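Local coordinates for oxidoreductase, zinc-binding dehydrogenase family (Myxococcus xanthus, PDB 5K1S), which is a medium-chain, zinc-binding reductase that takes part in an alternative de novo route to isovaleryl coenzyme A, at residues Leu77-Val85 against Trp158-Cys166; Val146-Leu156 against Gln311-Ala322. All coordinates share one frame; numbering follows the deposited sequence.

Contact 1 of 2, residues Leu77-Val85 against Trp158-Cys166; sequences LGHEAAGEV and WNEAATVCC. With ZN (zinc ion), chain F.
Ala-82, in the strand that leads away from His-79, lies over Ala-162 at the end of the short helix 158-161, their CA atoms 4.9 Å apart. From there the backbone of 158-166 runs through a turn into the start of helix 165-178, so that the two segments meet again at Cys-166. Ala-82 points its methyl toward the helix and touches the methyls of both Ala-161 and Ala-162; small residues let backbone come close to backbone. Beside them the indole of Trp-158 reaches back to the strand, its CE3 3.8 Å from Ala-82 CB, and its six-membered ring continues obliquely past the peptide of Gly-83. The indole also stacks on His-52 and meets Arg-100 in a cation-pi contact. In this zinc-binding medium-chain dehydrogenase fold, the other end of the contact holds a zinc ion, bound by His-79 NE2 at 2.0 Å and by Cys-166 SG at 2.3 Å, with Cys-57 as the third protein ligand. The sulfur of Cys-166 sits at the edge of the imidazole, in its plane. With CG between its backbone N and carbonyl carbon (chi1 65°), His-79 turns NE2 to the metal. Next to it, the extended chain of Glu-80 carries OE2 to Thr-163 CA and Cys-166 CB, where Cys-166 N gives it a weak hydrogen bond of 3.4 Å.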
ATOM      1  N   LEU A  77      21.716  25.446  -1.902  1.00 40.66           N
ATOM      2  CA  LEU A  77      20.977  24.282  -1.444  1.00 40.35           C
ATOM      3  C   LEU A  77      20.042  24.654  -0.295  1.00 40.35           C
ATOM      4  O   LEU A  77      20.086  25.761   0.245  1.00 40.60           O
ATOM      5  CB  LEU A  77      21.942  23.178  -1.006  1.00 40.37           C
ATOM      6  CG  LEU A  77      23.145  22.918  -1.918  1.00 40.53           C
ATOM      7  CD1 LEU A  77      23.884  21.664  -1.467  1.00 40.56           C
ATOM      8  CD2 LEU A  77      22.736  22.804  -3.383  1.00 40.44           C
ATOM      9  N   GLY A  78      19.186  23.705   0.072  1.00 41.71           N
ATOM     10  CA  GLY A  78      18.324  23.860   1.228  1.00 42.08           C
ATOM     11  C   GLY A  78      16.860  23.981   0.870  1.00 42.06           C
ATOM     12  O   GLY A  78      16.478  24.837   0.064  1.00 41.95           O
ATOM     13  N   HIS A  79      16.025  23.131   1.468  1.00 47.48           N
ATOM     14  CA  HIS A  79      14.588  23.147   1.228  1.00 47.97           C
ATOM     15  C   HIS A  79      13.773  23.349   2.497  1.00 48.74           C
ATOM     16  O   HIS A  79      12.538  23.308   2.436  1.00 49.37           O
ATOM     17  CB  HIS A  79      14.151  21.842   0.544  1.00 48.53           C
ATOM     18  CG  HIS A  79      14.335  20.620   1.390  1.00 48.91           C
ATOM     19  ND1 HIS A  79      15.260  19.642   1.093  1.00 48.62           N
ATOM     20  CD2 HIS A  79      13.707  20.212   2.519  1.00 49.83           C
ATOM     21  CE1 HIS A  79      15.195  18.688   2.003  1.00 49.28           C
ATOM     22  NE2 HIS A  79      14.263  19.010   2.881  1.00 50.08           N
ATOM     23  N   GLU A  80      14.421  23.572   3.639  1.00 54.42           N
ATOM     24  CA  GLU A  80      13.746  23.604   4.929  1.00 56.42           C
ATOM     25  C   GLU A  80      13.916  24.980   5.561  1.00 56.91           C
ATOM     26  O   GLU A  80      14.440  25.104   6.671  1.00 58.11           O
ATOM     27  CB  GLU A  80      14.310  22.502   5.830  1.00 57.28           C
ATOM     28  CG  GLU A  80      13.285  21.826   6.724  1.00 59.30           C
ATOM     29  CD  GLU A  80      13.870  20.628   7.456  1.00 60.04           C
ATOM     30  OE1 GLU A  80      15.047  20.290   7.201  1.00 58.76           O
ATOM     31  OE2 GLU A  80      13.159  20.017   8.282  1.00 62.02           O
ATOM     32  N   ALA A  81      13.462  26.017   4.864  1.00 41.35           N
ATOM     33  CA  ALA A  81      13.738  27.398   5.232  1.00 41.57           C
ATOM     34  C   ALA A  81      12.512  28.046   5.862  1.00 43.45           C
ATOM     35  O   ALA A  81      11.376  27.792   5.449  1.00 43.93           O
ATOM     36  CB  ALA A  81      14.176  28.204   4.009  1.00 40.00           C
ATOM     37  N   ALA A  82      12.756  28.887   6.863  1.00 46.25           N
ATOM     38  CA  ALA A  82      11.724  29.682   7.513  1.00 48.17           C
ATOM     39  C   ALA A  82      12.194  31.126   7.540  1.00 48.38           C
ATOM     40  O   ALA A  82      13.327  31.403   7.946  1.00 48.69           O
ATOM     41  CB  ALA A  82      11.444  29.182   8.934  1.00 50.71           C
ATOM     42  N   GLY A  83      11.338  32.037   7.104  1.00 47.66           N
ATOM     43  CA  GLY A  83      11.732  33.419   6.983  1.00 48.04           C
ATOM     44  C   GLY A  83      10.564  34.371   7.019  1.00 49.52           C
ATOM     45  O   GLY A  83       9.458  34.018   7.433  1.00 50.49           O
ATOM     46  N   GLU A  84      10.826  35.595   6.567  1.00 52.13           N
ATOM     47  CA  GLU A  84       9.888  36.703   6.678  1.00 53.92           C
ATOM     48  C   GLU A  84       9.673  37.320   5.305  1.00 53.11           C
ATOM     49  O   GLU A  84      10.638  37.605   4.590  1.00 51.95           O
ATOM     50  CB  GLU A  84      10.414  37.756   7.658  1.00 55.77           C
ATOM     51  CG  GLU A  84       9.530  38.976   7.820  1.00 57.85           C
ATOM     52  CD  GLU A  84      10.150  40.013   8.737  1.00 59.69           C
ATOM     53  OE1 GLU A  84      11.280  39.777   9.219  1.00 59.35           O
ATOM     54  OE2 GLU A  84       9.512  41.064   8.970  1.00 61.63           O
ATOM     55  N   VAL A  85       8.410  37.528   4.944  1.00 51.02           N
ATOM     56  CA  VAL A  85       8.067  38.145   3.667  1.00 50.57           C
ATOM     57  C   VAL A  85       8.456  39.618   3.734  1.00 51.77           C
ATOM     58  O   VAL A  85       7.856  40.391   4.487  1.00 53.86           O
ATOM     59  CB  VAL A  85       6.579  37.976   3.346  1.00 51.47           C
ATOM     60  CG1 VAL A  85       6.223  38.678   2.039  1.00 51.26           C
ATOM     61  CG2 VAL A  85       6.218  36.498   3.281  1.00 50.37           C
ATOM     62  N   TRP A 158      12.044  30.789  14.887  1.00 56.74           N
ATOM     63  CA  TRP A 158      12.485  30.420  13.545  1.00 53.83           C
ATOM     64  C   TRP A 158      13.169  29.057  13.538  1.00 52.77           C
ATOM     65  O   TRP A 158      12.892  28.217  12.674  1.00 50.87           O
ATOM     66  CB  TRP A 158      13.425  31.492  12.990  1.00 53.57           C
ATOM     67  CG  TRP A 158      12.771  32.824  12.791  1.00 54.78           C
ATOM     68  CD1 TRP A 158      13.040  33.979  13.469  1.00 56.78           C
ATOM     69  CD2 TRP A 158      11.737  33.141  11.854  1.00 54.23           C
ATOM     70  NE1 TRP A 158      12.239  34.995  13.008  1.00 57.46           N
ATOM     71  CE2 TRP A 158      11.429  34.507  12.017  1.00 55.96           C
ATOM     72  CE3 TRP A 158      11.042  32.403  10.891  1.00 52.61           C
ATOM     73  CZ2 TRP A 158      10.457  35.150  11.256  1.00 56.09           C
ATOM     74  CZ3 TRP A 158      10.077  33.043  10.135  1.00 52.81           C
ATOM     75  CH2 TRP A 158       9.793  34.403  10.323  1.00 54.52           C
ATOM     76  N   ASN A 159      14.074  28.821  14.489  1.00 57.75           N
ATOM     77  CA  ASN A 159      14.849  27.584  14.481  1.00 57.03           C
ATOM     78  C   ASN A 159      13.937  26.363  14.534  1.00 57.27           C
ATOM     79  O   ASN A 159      14.096  25.421  13.749  1.00 55.57           O
ATOM     80  CB  ASN A 159      15.835  27.573  15.649  1.00 59.29           C
ATOM     81  CG  ASN A 159      16.891  28.653  15.527  1.00 59.35           C
ATOM     82  OD1 ASN A 159      17.075  29.241  14.461  1.00 57.38           O
ATOM     83  ND2 ASN A 159      17.599  28.912  16.621  1.00 61.66           N
ATOM     84  N   GLU A 160      12.978  26.359  15.462  1.00 81.91           N
ATOM     85  CA  GLU A 160      12.035  25.248  15.540  1.00 82.69           C
ATOM     86  C   GLU A 160      11.211  25.138  14.265  1.00 80.77           C
ATOM     87  O   GLU A 160      10.886  24.031  13.821  1.00 80.19           O
ATOM     88  CB  GLU A 160      11.117  25.417  16.750  1.00 85.73           C
ATOM     89  CG  GLU A 160      11.688  24.878  18.048  1.00 87.87           C
ATOM     90  CD  GLU A 160      10.683  24.933  19.183  1.00 90.73           C
ATOM     91  OE1 GLU A 160       9.989  25.963  19.312  1.00 91.41           O
ATOM     92  OE2 GLU A 160      10.580  23.942  19.937  1.00 92.27           O
ATOM     93  N   ALA A 161      10.866  26.277  13.660  1.00 56.00           N
ATOM     94  CA  ALA A 161      10.031  26.264  12.465  1.00 54.38           C
ATOM     95  C   ALA A 161      10.794  25.764  11.245  1.00 51.43           C
ATOM     96  O   ALA A 161      10.198  25.148  10.354  1.00 50.36           O
ATOM     97  CB  ALA A 161       9.475  27.663  12.199  1.00 54.37           C
ATOM     98  N   ALA A 162      12.104  26.010  11.187  1.00 63.83           N
ATOM     99  CA  ALA A 162      12.906  25.620  10.034  1.00 61.10           C
ATOM    100  C   ALA A 162      13.176  24.124   9.966  1.00 60.77           C
ATOM    101  O   ALA A 162      13.904  23.694   9.066  1.00 58.65           O
ATOM    102  CB  ALA A 162      14.237  26.370  10.047  1.00 60.28           C
ATOM    103  N   THR A 163      12.631  23.322  10.886  1.00 54.61           N
ATOM    104  CA  THR A 163      12.823  21.876  10.863  1.00 54.54           C
ATOM    105  C   THR A 163      11.494  21.132  10.955  1.00 55.90           C
ATOM    106  O   THR A 163      11.479  19.940  11.275  1.00 56.70           O
ATOM    107  CB  THR A 163      13.751  21.433  11.997  1.00 56.06           C
ATOM    108  OG1 THR A 163      13.174  21.787  13.261  1.00 58.95           O
ATOM    109  CG2 THR A 163      15.116  22.097  11.861  1.00 54.88           C
ATOM    110  N   VAL A 164      10.382  21.806  10.666  1.00 49.12           N
ATOM    111  CA  VAL A 164       9.066  21.202  10.843  1.00 50.85           C
ATOM    112  C   VAL A 164       8.673  20.389   9.615  1.00 49.33           C
ATOM    113  O   VAL A 164       8.088  19.308   9.736  1.00 50.48           O
ATOM    114  CB  VAL A 164       8.029  22.302  11.146  1.00 52.30           C
ATOM    115  CG1 VAL A 164       6.630  21.717  11.271  1.00 54.22           C
ATOM    116  CG2 VAL A 164       8.406  23.040  12.415  1.00 54.14           C
ATOM    117  N   CYS A 165       8.987  20.891   8.418  1.00 54.64           N
ATOM    118  CA  CYS A 165       8.480  20.275   7.195  1.00 53.58           C
ATOM    119  C   CYS A 165       8.939  18.827   7.073  1.00 53.38           C
ATOM    120  O   CYS A 165       8.128  17.926   6.834  1.00 54.36           O
ATOM    121  CB  CYS A 165       8.927  21.085   5.980  1.00 51.30           C
ATOM    122  SG  CYS A 165       8.069  20.648   4.447  1.00 50.73           S
ATOM    123  N   CYS A 166      10.236  18.583   7.237  1.00 58.17           N
ATOM    124  CA  CYS A 166      10.803  17.258   7.019  1.00 57.77           C
ATOM    125  C   CYS A 166      10.676  16.342   8.228  1.00 59.89           C
ATOM    126  O   CYS A 166      11.254  15.250   8.218  1.00 59.71           O
ATOM    127  CB  CYS A 166      12.273  17.381   6.621  1.00 55.69           C
ATOM    128  SG  CYS A 166      12.515  18.363   5.141  1.00 53.40           S
TER
HETATM  129 ZN    ZN F 402      14.090  17.247   3.838  1.00 70.31          ZN

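Contact 2 of 2, residues Val146-Leu156 against Gln311-Ala322; sequences VGGLGRVPASL and QAELDEALRLTA
Leu-314 CD2 fills a shallow hollow in strand 149-151 at Gly-150, 3.8 Å from Gly-150 CA. Glycine suits this place because a CB would point straight into helix 311-322 and collide with Leu-314. The strand passes the helix at 33° to its axis, with a closest approach of 6.9 Å. Here a helix that follows the last strand, 302-305, of the parallel Rossmann-type sheet packs on a strand of the GroES-like part. One turn on, Leu-318 is the main bump on the helix. CD1 lies against the backbone of Gly-150 and Arg-151 and reaches Val-152 CG2, while CD2 turns to Leu-156 CD2, so its fork is wedged between the strand and the turn that follows. The ring of Pro-153 lies across Leu-318 at about a right angle and sets CG 3.6 Å from Ala-322 CB, a methyl small enough to admit it. Leu-156, brought back by the type I turn from Pro-153, drops into the groove beyond, with CD1 3.5 Å from Thr-321 CG2. Polar bonds fasten the other half. Gln-311, extended with CG anti to its own N (chi1 -164°), sends NE2 in its amide plane to a lone pair of Leu-149 O at 3.0 Å, and weakly to Val-146 O. Arg-151 N gives Asp-315 OD1 a nearly straight hydrogen bond of 2.7 Å. Another flank of the helix, with Glu-313, Leu-314 and Ala-317, packs on helix 165-178, where Glu-313 bonds His-173 and Thr-177 and Glu-316 pairs with Arg-176; beside strand 149-151 runs its antiparallel neighbour 100-103, whose Ala-102 also meets Leu-318, with Leu-149 reaching on to strand 46-56.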
ATOM      1  N   VAL A 146       4.083  31.395  -3.931  1.00 42.15           N
ATOM      2  CA  VAL A 146       3.186  31.323  -2.781  1.00 43.13           C
ATOM      3  C   VAL A 146       2.665  29.905  -2.597  1.00 42.94           C
ATOM      4  O   VAL A 146       2.340  29.495  -1.476  1.00 43.41           O
ATOM      5  CB  VAL A 146       2.033  32.338  -2.929  1.00 44.31           C
ATOM      6  CG1 VAL A 146       2.583  33.762  -2.919  1.00 44.59           C
ATOM      7  CG2 VAL A 146       1.232  32.073  -4.198  1.00 44.30           C
ATOM      8  N   GLY A 147       2.597  29.128  -3.677  1.00 51.07           N
ATOM      9  CA  GLY A 147       2.108  27.765  -3.595  1.00 51.97           C
ATOM     10  C   GLY A 147       2.986  26.824  -2.796  1.00 51.14           C
ATOM     11  O   GLY A 147       2.527  25.731  -2.447  1.00 52.00           O
ATOM     12  N   GLY A 148       4.221  27.217  -2.495  1.00 40.88           N
ATOM     13  CA  GLY A 148       5.124  26.363  -1.749  1.00 40.28           C
ATOM     14  C   GLY A 148       5.481  26.886  -0.371  1.00 40.80           C
ATOM     15  O   GLY A 148       6.536  26.537   0.169  1.00 40.28           O
ATOM     16  N   LEU A 149       4.613  27.708   0.215  1.00 46.17           N
ATOM     17  CA  LEU A 149       4.870  28.330   1.507  1.00 46.53           C
ATOM     18  C   LEU A 149       3.849  27.866   2.536  1.00 48.59           C
ATOM     19  O   LEU A 149       2.669  27.691   2.221  1.00 49.79           O
ATOM     20  CB  LEU A 149       4.828  29.861   1.403  1.00 46.38           C
ATOM     21  CG  LEU A 149       5.946  30.543   0.612  1.00 44.57           C
ATOM     22  CD1 LEU A 149       5.750  32.050   0.636  1.00 45.45           C
ATOM     23  CD2 LEU A 149       7.322  30.177   1.158  1.00 43.28           C
ATOM     24  N   GLY A 150       4.320  27.663   3.765  1.00 55.72           N
ATOM     25  CA  GLY A 150       3.455  27.410   4.901  1.00 57.99           C
ATOM     26  C   GLY A 150       3.547  28.553   5.891  1.00 59.02           C
ATOM     27  O   GLY A 150       4.549  29.271   5.908  1.00 57.84           O
ATOM     28  N   ARG A 151       2.525  28.735   6.723  1.00 55.05           N
ATOM     29  CA  ARG A 151       2.439  29.888   7.611  1.00 56.43           C
ATOM     30  C   ARG A 151       2.960  29.533   8.997  1.00 57.99           C
ATOM     31  O   ARG A 151       2.510  28.557   9.607  1.00 59.46           O
ATOM     32  CB  ARG A 151       1.000  30.392   7.696  1.00 58.20           C
ATOM     33  CG  ARG A 151       0.464  30.848   6.355  1.00 57.47           C
ATOM     34  CD  ARG A 151      -0.843  31.596   6.480  1.00 60.16           C
ATOM     35  NE  ARG A 151      -1.200  32.241   5.219  1.00 59.87           N
ATOM     36  CZ  ARG A 151      -0.744  33.426   4.827  1.00 59.41           C
ATOM     37  NH1 ARG A 151       0.094  34.114   5.593  1.00 59.20           N
ATOM     38  NH2 ARG A 151      -1.125  33.927   3.660  1.00 59.27           N
ATOM     39  N   VAL A 152       3.900  30.333   9.489  1.00 62.66           N
ATOM     40  CA  VAL A 152       4.535  30.100  10.781  1.00 64.22           C
ATOM     41  C   VAL A 152       3.790  30.925  11.827  1.00 67.09           C
ATOM     42  O   VAL A 152       3.764  32.161  11.714  1.00 67.06           O
ATOM     43  CB  VAL A 152       6.020  30.480  10.747  1.00 62.49           C
ATOM     44  CG1 VAL A 152       6.673  30.214  12.100  1.00 64.23           C
ATOM     45  CG2 VAL A 152       6.736  29.715   9.641  1.00 59.70           C
ATOM     46  N   PRO A 153       3.183  30.307  12.840  1.00 65.56           N
ATOM     47  CA  PRO A 153       2.553  31.100  13.901  1.00 67.87           C
ATOM     48  C   PRO A 153       3.560  32.029  14.559  1.00 68.24           C
ATOM     49  O   PRO A 153       4.743  31.708  14.692  1.00 67.32           O
ATOM     50  CB  PRO A 153       2.038  30.042  14.884  1.00 69.77           C
ATOM     51  CG  PRO A 153       1.914  28.795  14.078  1.00 68.52           C
ATOM     52  CD  PRO A 153       3.008  28.860  13.058  1.00 66.01           C
ATOM     53  N   ALA A 154       3.076  33.203  14.968  1.00 64.66           N
ATOM     54  CA  ALA A 154       3.950  34.178  15.609  1.00 65.37           C
ATOM     55  C   ALA A 154       4.583  33.631  16.879  1.00 66.85           C
ATOM     56  O   ALA A 154       5.637  34.125  17.297  1.00 67.11           O
ATOM     57  CB  ALA A 154       3.169  35.453  15.925  1.00 67.62           C
ATOM     58  N   SER A 155       3.973  32.621  17.495  1.00 75.82           N
ATOM     59  CA  SER A 155       4.478  32.047  18.734  1.00 77.40           C
ATOM     60  C   SER A 155       5.599  31.041  18.515  1.00 76.07           C
ATOM     61  O   SER A 155       6.122  30.504  19.499  1.00 77.26           O
ATOM     62  CB  SER A 155       3.333  31.372  19.494  1.00 79.43           C
ATOM     63  OG  SER A 155       3.787  30.803  20.710  1.00 81.03           O
ATOM     64  N   LEU A 156       5.987  30.778  17.267  1.00 65.95           N
ATOM     65  CA  LEU A 156       6.947  29.725  16.963  1.00 64.50           C
ATOM     66  C   LEU A 156       8.278  30.340  16.556  1.00 62.57           C
ATOM     67  O   LEU A 156       8.325  31.067  15.552  1.00 60.83           O
ATOM     68  CB  LEU A 156       6.411  28.829  15.846  1.00 62.98           C
ATOM     69  CG  LEU A 156       7.193  27.552  15.535  1.00 61.63           C
ATOM     70  CD1 LEU A 156       7.244  26.626  16.737  1.00 63.82           C
ATOM     71  CD2 LEU A 156       6.567  26.838  14.350  1.00 60.07           C
ATOM     72  N   GLN A 311       0.895  21.900   1.198  1.00 53.92           N
ATOM     73  CA  GLN A 311       0.795  23.227   1.799  1.00 55.14           C
ATOM     74  C   GLN A 311      -0.112  23.205   3.023  1.00 56.79           C
ATOM     75  O   GLN A 311       0.151  23.896   4.015  1.00 58.43           O
ATOM     76  CB  GLN A 311       0.281  24.222   0.759  1.00 54.43           C
ATOM     77  CG  GLN A 311       0.482  25.676   1.127  1.00 55.44           C
ATOM     78  CD  GLN A 311       0.132  26.617  -0.013  1.00 54.64           C
ATOM     79  OE1 GLN A 311      -0.825  26.387  -0.753  1.00 53.80           O
ATOM     80  NE2 GLN A 311       0.915  27.680  -0.164  1.00 55.00           N
ATOM     81  N   ALA A 312      -1.182  22.408   2.976  1.00 47.52           N
ATOM     82  CA  ALA A 312      -2.084  22.312   4.118  1.00 49.60           C
ATOM     83  C   ALA A 312      -1.441  21.552   5.268  1.00 51.25           C
ATOM     84  O   ALA A 312      -1.579  21.943   6.433  1.00 53.69           O
ATOM     85  CB  ALA A 312      -3.390  21.639   3.698  1.00 49.38           C
ATOM     86  N   GLU A 313      -0.737  20.459   4.962  1.00 49.82           N
ATOM     87  CA  GLU A 313      -0.110  19.664   6.012  1.00 51.60           C
ATOM     88  C   GLU A 313       0.960  20.462   6.745  1.00 52.86           C
ATOM     89  O   GLU A 313       1.101  20.349   7.967  1.00 55.68           O
ATOM     90  CB  GLU A 313       0.488  18.392   5.414  1.00 50.03           C
ATOM     91  CG  GLU A 313      -0.546  17.441   4.835  1.00 49.28           C
ATOM     92  CD  GLU A 313       0.043  16.492   3.812  1.00 47.01           C
ATOM     93  OE1 GLU A 313       1.253  16.596   3.524  1.00 46.01           O
ATOM     94  OE2 GLU A 313      -0.707  15.646   3.289  1.00 46.50           O
ATOM     95  N   LEU A 314       1.731  21.271   6.015  1.00 51.58           N
ATOM     96  CA  LEU A 314       2.748  22.089   6.664  1.00 52.89           C
ATOM     97  C   LEU A 314       2.112  23.151   7.551  1.00 55.05           C
ATOM     98  O   LEU A 314       2.575  23.385   8.675  1.00 57.50           O
ATOM     99  CB  LEU A 314       3.657  22.737   5.619  1.00 51.04           C
ATOM    100  CG  LEU A 314       4.741  23.668   6.175  1.00 52.40           C
ATOM    101  CD1 LEU A 314       5.634  22.941   7.174  1.00 54.13           C
ATOM    102  CD2 LEU A 314       5.577  24.262   5.051  1.00 50.93           C
ATOM    103  N   ASP A 315       1.054  23.808   7.067  1.00 54.17           N
ATOM    104  CA  ASP A 315       0.329  24.752   7.912  1.00 56.22           C
ATOM    105  C   ASP A 315      -0.129  24.081   9.200  1.00 59.11           C
ATOM    106  O   ASP A 315      -0.024  24.666  10.284  1.00 61.61           O
ATOM    107  CB  ASP A 315      -0.872  25.329   7.158  1.00 55.13           C
ATOM    108  CG  ASP A 315      -0.468  26.334   6.092  1.00 53.35           C
ATOM    109  OD1 ASP A 315       0.586  26.988   6.245  1.00 53.66           O
ATOM    110  OD2 ASP A 315      -1.211  26.474   5.098  1.00 51.90           O
ATOM    111  N   GLU A 316      -0.635  22.851   9.099  1.00 60.86           N
ATOM    112  CA  GLU A 316      -1.064  22.124  10.289  1.00 64.10           C
ATOM    113  C   GLU A 316       0.128  21.708  11.142  1.00 66.14           C
ATOM    114  O   GLU A 316       0.089  21.824  12.373  1.00 69.63           O
ATOM    115  CB  GLU A 316      -1.888  20.902   9.880  1.00 63.64           C
ATOM    116  CG  GLU A 316      -2.411  20.076  11.044  1.00 67.39           C
ATOM    117  CD  GLU A 316      -3.369  20.850  11.931  1.00 70.00           C
ATOM    118  OE1 GLU A 316      -3.769  21.971  11.549  1.00 68.66           O
ATOM    119  OE2 GLU A 316      -3.721  20.335  13.013  1.00 73.55           O
ATOM    120  N   ALA A 317       1.193  21.216  10.507  1.00 53.89           N
ATOM    121  CA  ALA A 317       2.383  20.817  11.252  1.00 55.94           C
ATOM    122  C   ALA A 317       2.974  22.001  12.006  1.00 57.74           C
ATOM    123  O   ALA A 317       3.303  21.897  13.193  1.00 61.41           O
ATOM    124  CB  ALA A 317       3.417  20.216  10.301  1.00 53.16           C
ATOM    125  N   LEU A 318       3.119  23.140  11.326  1.00 64.10           N
ATOM    126  CA  LEU A 318       3.617  24.338  11.992  1.00 65.64           C
ATOM    127  C   LEU A 318       2.721  24.727  13.160  1.00 68.69           C
ATOM    128  O   LEU A 318       3.209  25.154  14.213  1.00 71.38           O
ATOM    129  CB  LEU A 318       3.723  25.487  10.989  1.00 62.89           C
ATOM    130  CG  LEU A 318       4.761  25.298   9.879  1.00 60.30           C
ATOM    131  CD1 LEU A 318       4.565  26.326   8.776  1.00 58.04           C
ATOM    132  CD2 LEU A 318       6.168  25.385  10.444  1.00 61.74           C
ATOM    133  N   ARG A 319       1.405  24.580  12.996  1.00 76.64           N
ATOM    134  CA  ARG A 319       0.487  24.901  14.083  1.00 79.58           C
ATOM    135  C   ARG A 319       0.688  23.963  15.266  1.00 83.36           C
ATOM    136  O   ARG A 319       0.636  24.395  16.424  1.00 86.36           O
ATOM    137  CB  ARG A 319      -0.956  24.832  13.587  1.00 78.57           C
ATOM    138  CG  ARG A 319      -1.970  25.384  14.575  1.00 81.23           C
ATOM    139  CD  ARG A 319      -3.396  25.067  14.158  1.00 80.74           C
ATOM    140  NE  ARG A 319      -3.659  23.630  14.154  1.00 81.45           N
ATOM    141  CZ  ARG A 319      -3.847  22.899  15.249  1.00 84.92           C
ATOM    142  NH1 ARG A 319      -3.795  23.463  16.448  1.00 87.86           N
ATOM    143  NH2 ARG A 319      -4.082  21.598  15.145  1.00 85.57           N
ATOM    144  N   LEU A 320       0.919  22.676  14.997  1.00 67.22           N
ATOM    145  CA  LEU A 320       1.100  21.715  16.081  1.00 71.27           C
ATOM    146  C   LEU A 320       2.349  22.015  16.899  1.00 73.66           C
ATOM    147  O   LEU A 320       2.365  21.778  18.112  1.00 77.69           O
ATOM    148  CB  LEU A 320       1.163  20.297  15.512  1.00 70.67           C
ATOM    149  CG  LEU A 320      -0.155  19.757  14.954  1.00 69.38           C
ATOM    150  CD1 LEU A 320       0.082  18.496  14.144  1.00 67.65           C
ATOM    151  CD2 LEU A 320      -1.145  19.487  16.079  1.00 73.38           C
ATOM    152  N   THR A 321       3.400  22.533  16.263  1.00 69.30           N
ATOM    153  CA  THR A 321       4.616  22.856  17.001  1.00 71.59           C
ATOM    154  C   THR A 321       4.421  24.092  17.870  1.00 72.87           C
ATOM    155  O   THR A 321       4.916  24.147  19.001  1.00 76.19           O
ATOM    156  CB  THR A 321       5.781  23.066  16.034  1.00 68.68           C
ATOM    157  OG1 THR A 321       5.849  21.965  15.118  1.00 66.68           O
ATOM    158  CG2 THR A 321       7.095  23.161  16.798  1.00 71.51           C
ATOM    159  N   ALA A 322       3.703  25.094  17.360  1.00 79.96           N
ATOM    160  CA  ALA A 322       3.470  26.306  18.138  1.00 81.03           C
ATOM    161  C   ALA A 322       2.607  26.020  19.361  1.00 84.50           C
ATOM    162  O   ALA A 322       2.805  26.625  20.421  1.00 86.73           O
ATOM    163  CB  ALA A 322       2.821  27.374  17.260  1.00 77.91           C
TER

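In the fold
The centres of contacts 1 and 2 lie about 10 Å apart, and their segments alternate along the chain: 77-85, 146-156, 158-166, then 311-322. The strands of both belong to one mixed sheet, 80-88 and 149-151 each pairing with 100-103, and strand 149-151 is followed directly by helix 158-161. The contacts also touch: Val-164 packs on Ala-317 and Leu-318, and Ala-161 on Val-152 and Leu-156. Helix 311-322 comes from the part of the chain after the parallel, Rossmann-type sheet, yet it lies against the GroES-like part. Together the contacts thus join the surroundings of the zinc ion held by Cys-57, His-79 and Cys-166 to the chain returning from the nucleotide-binding-type fold.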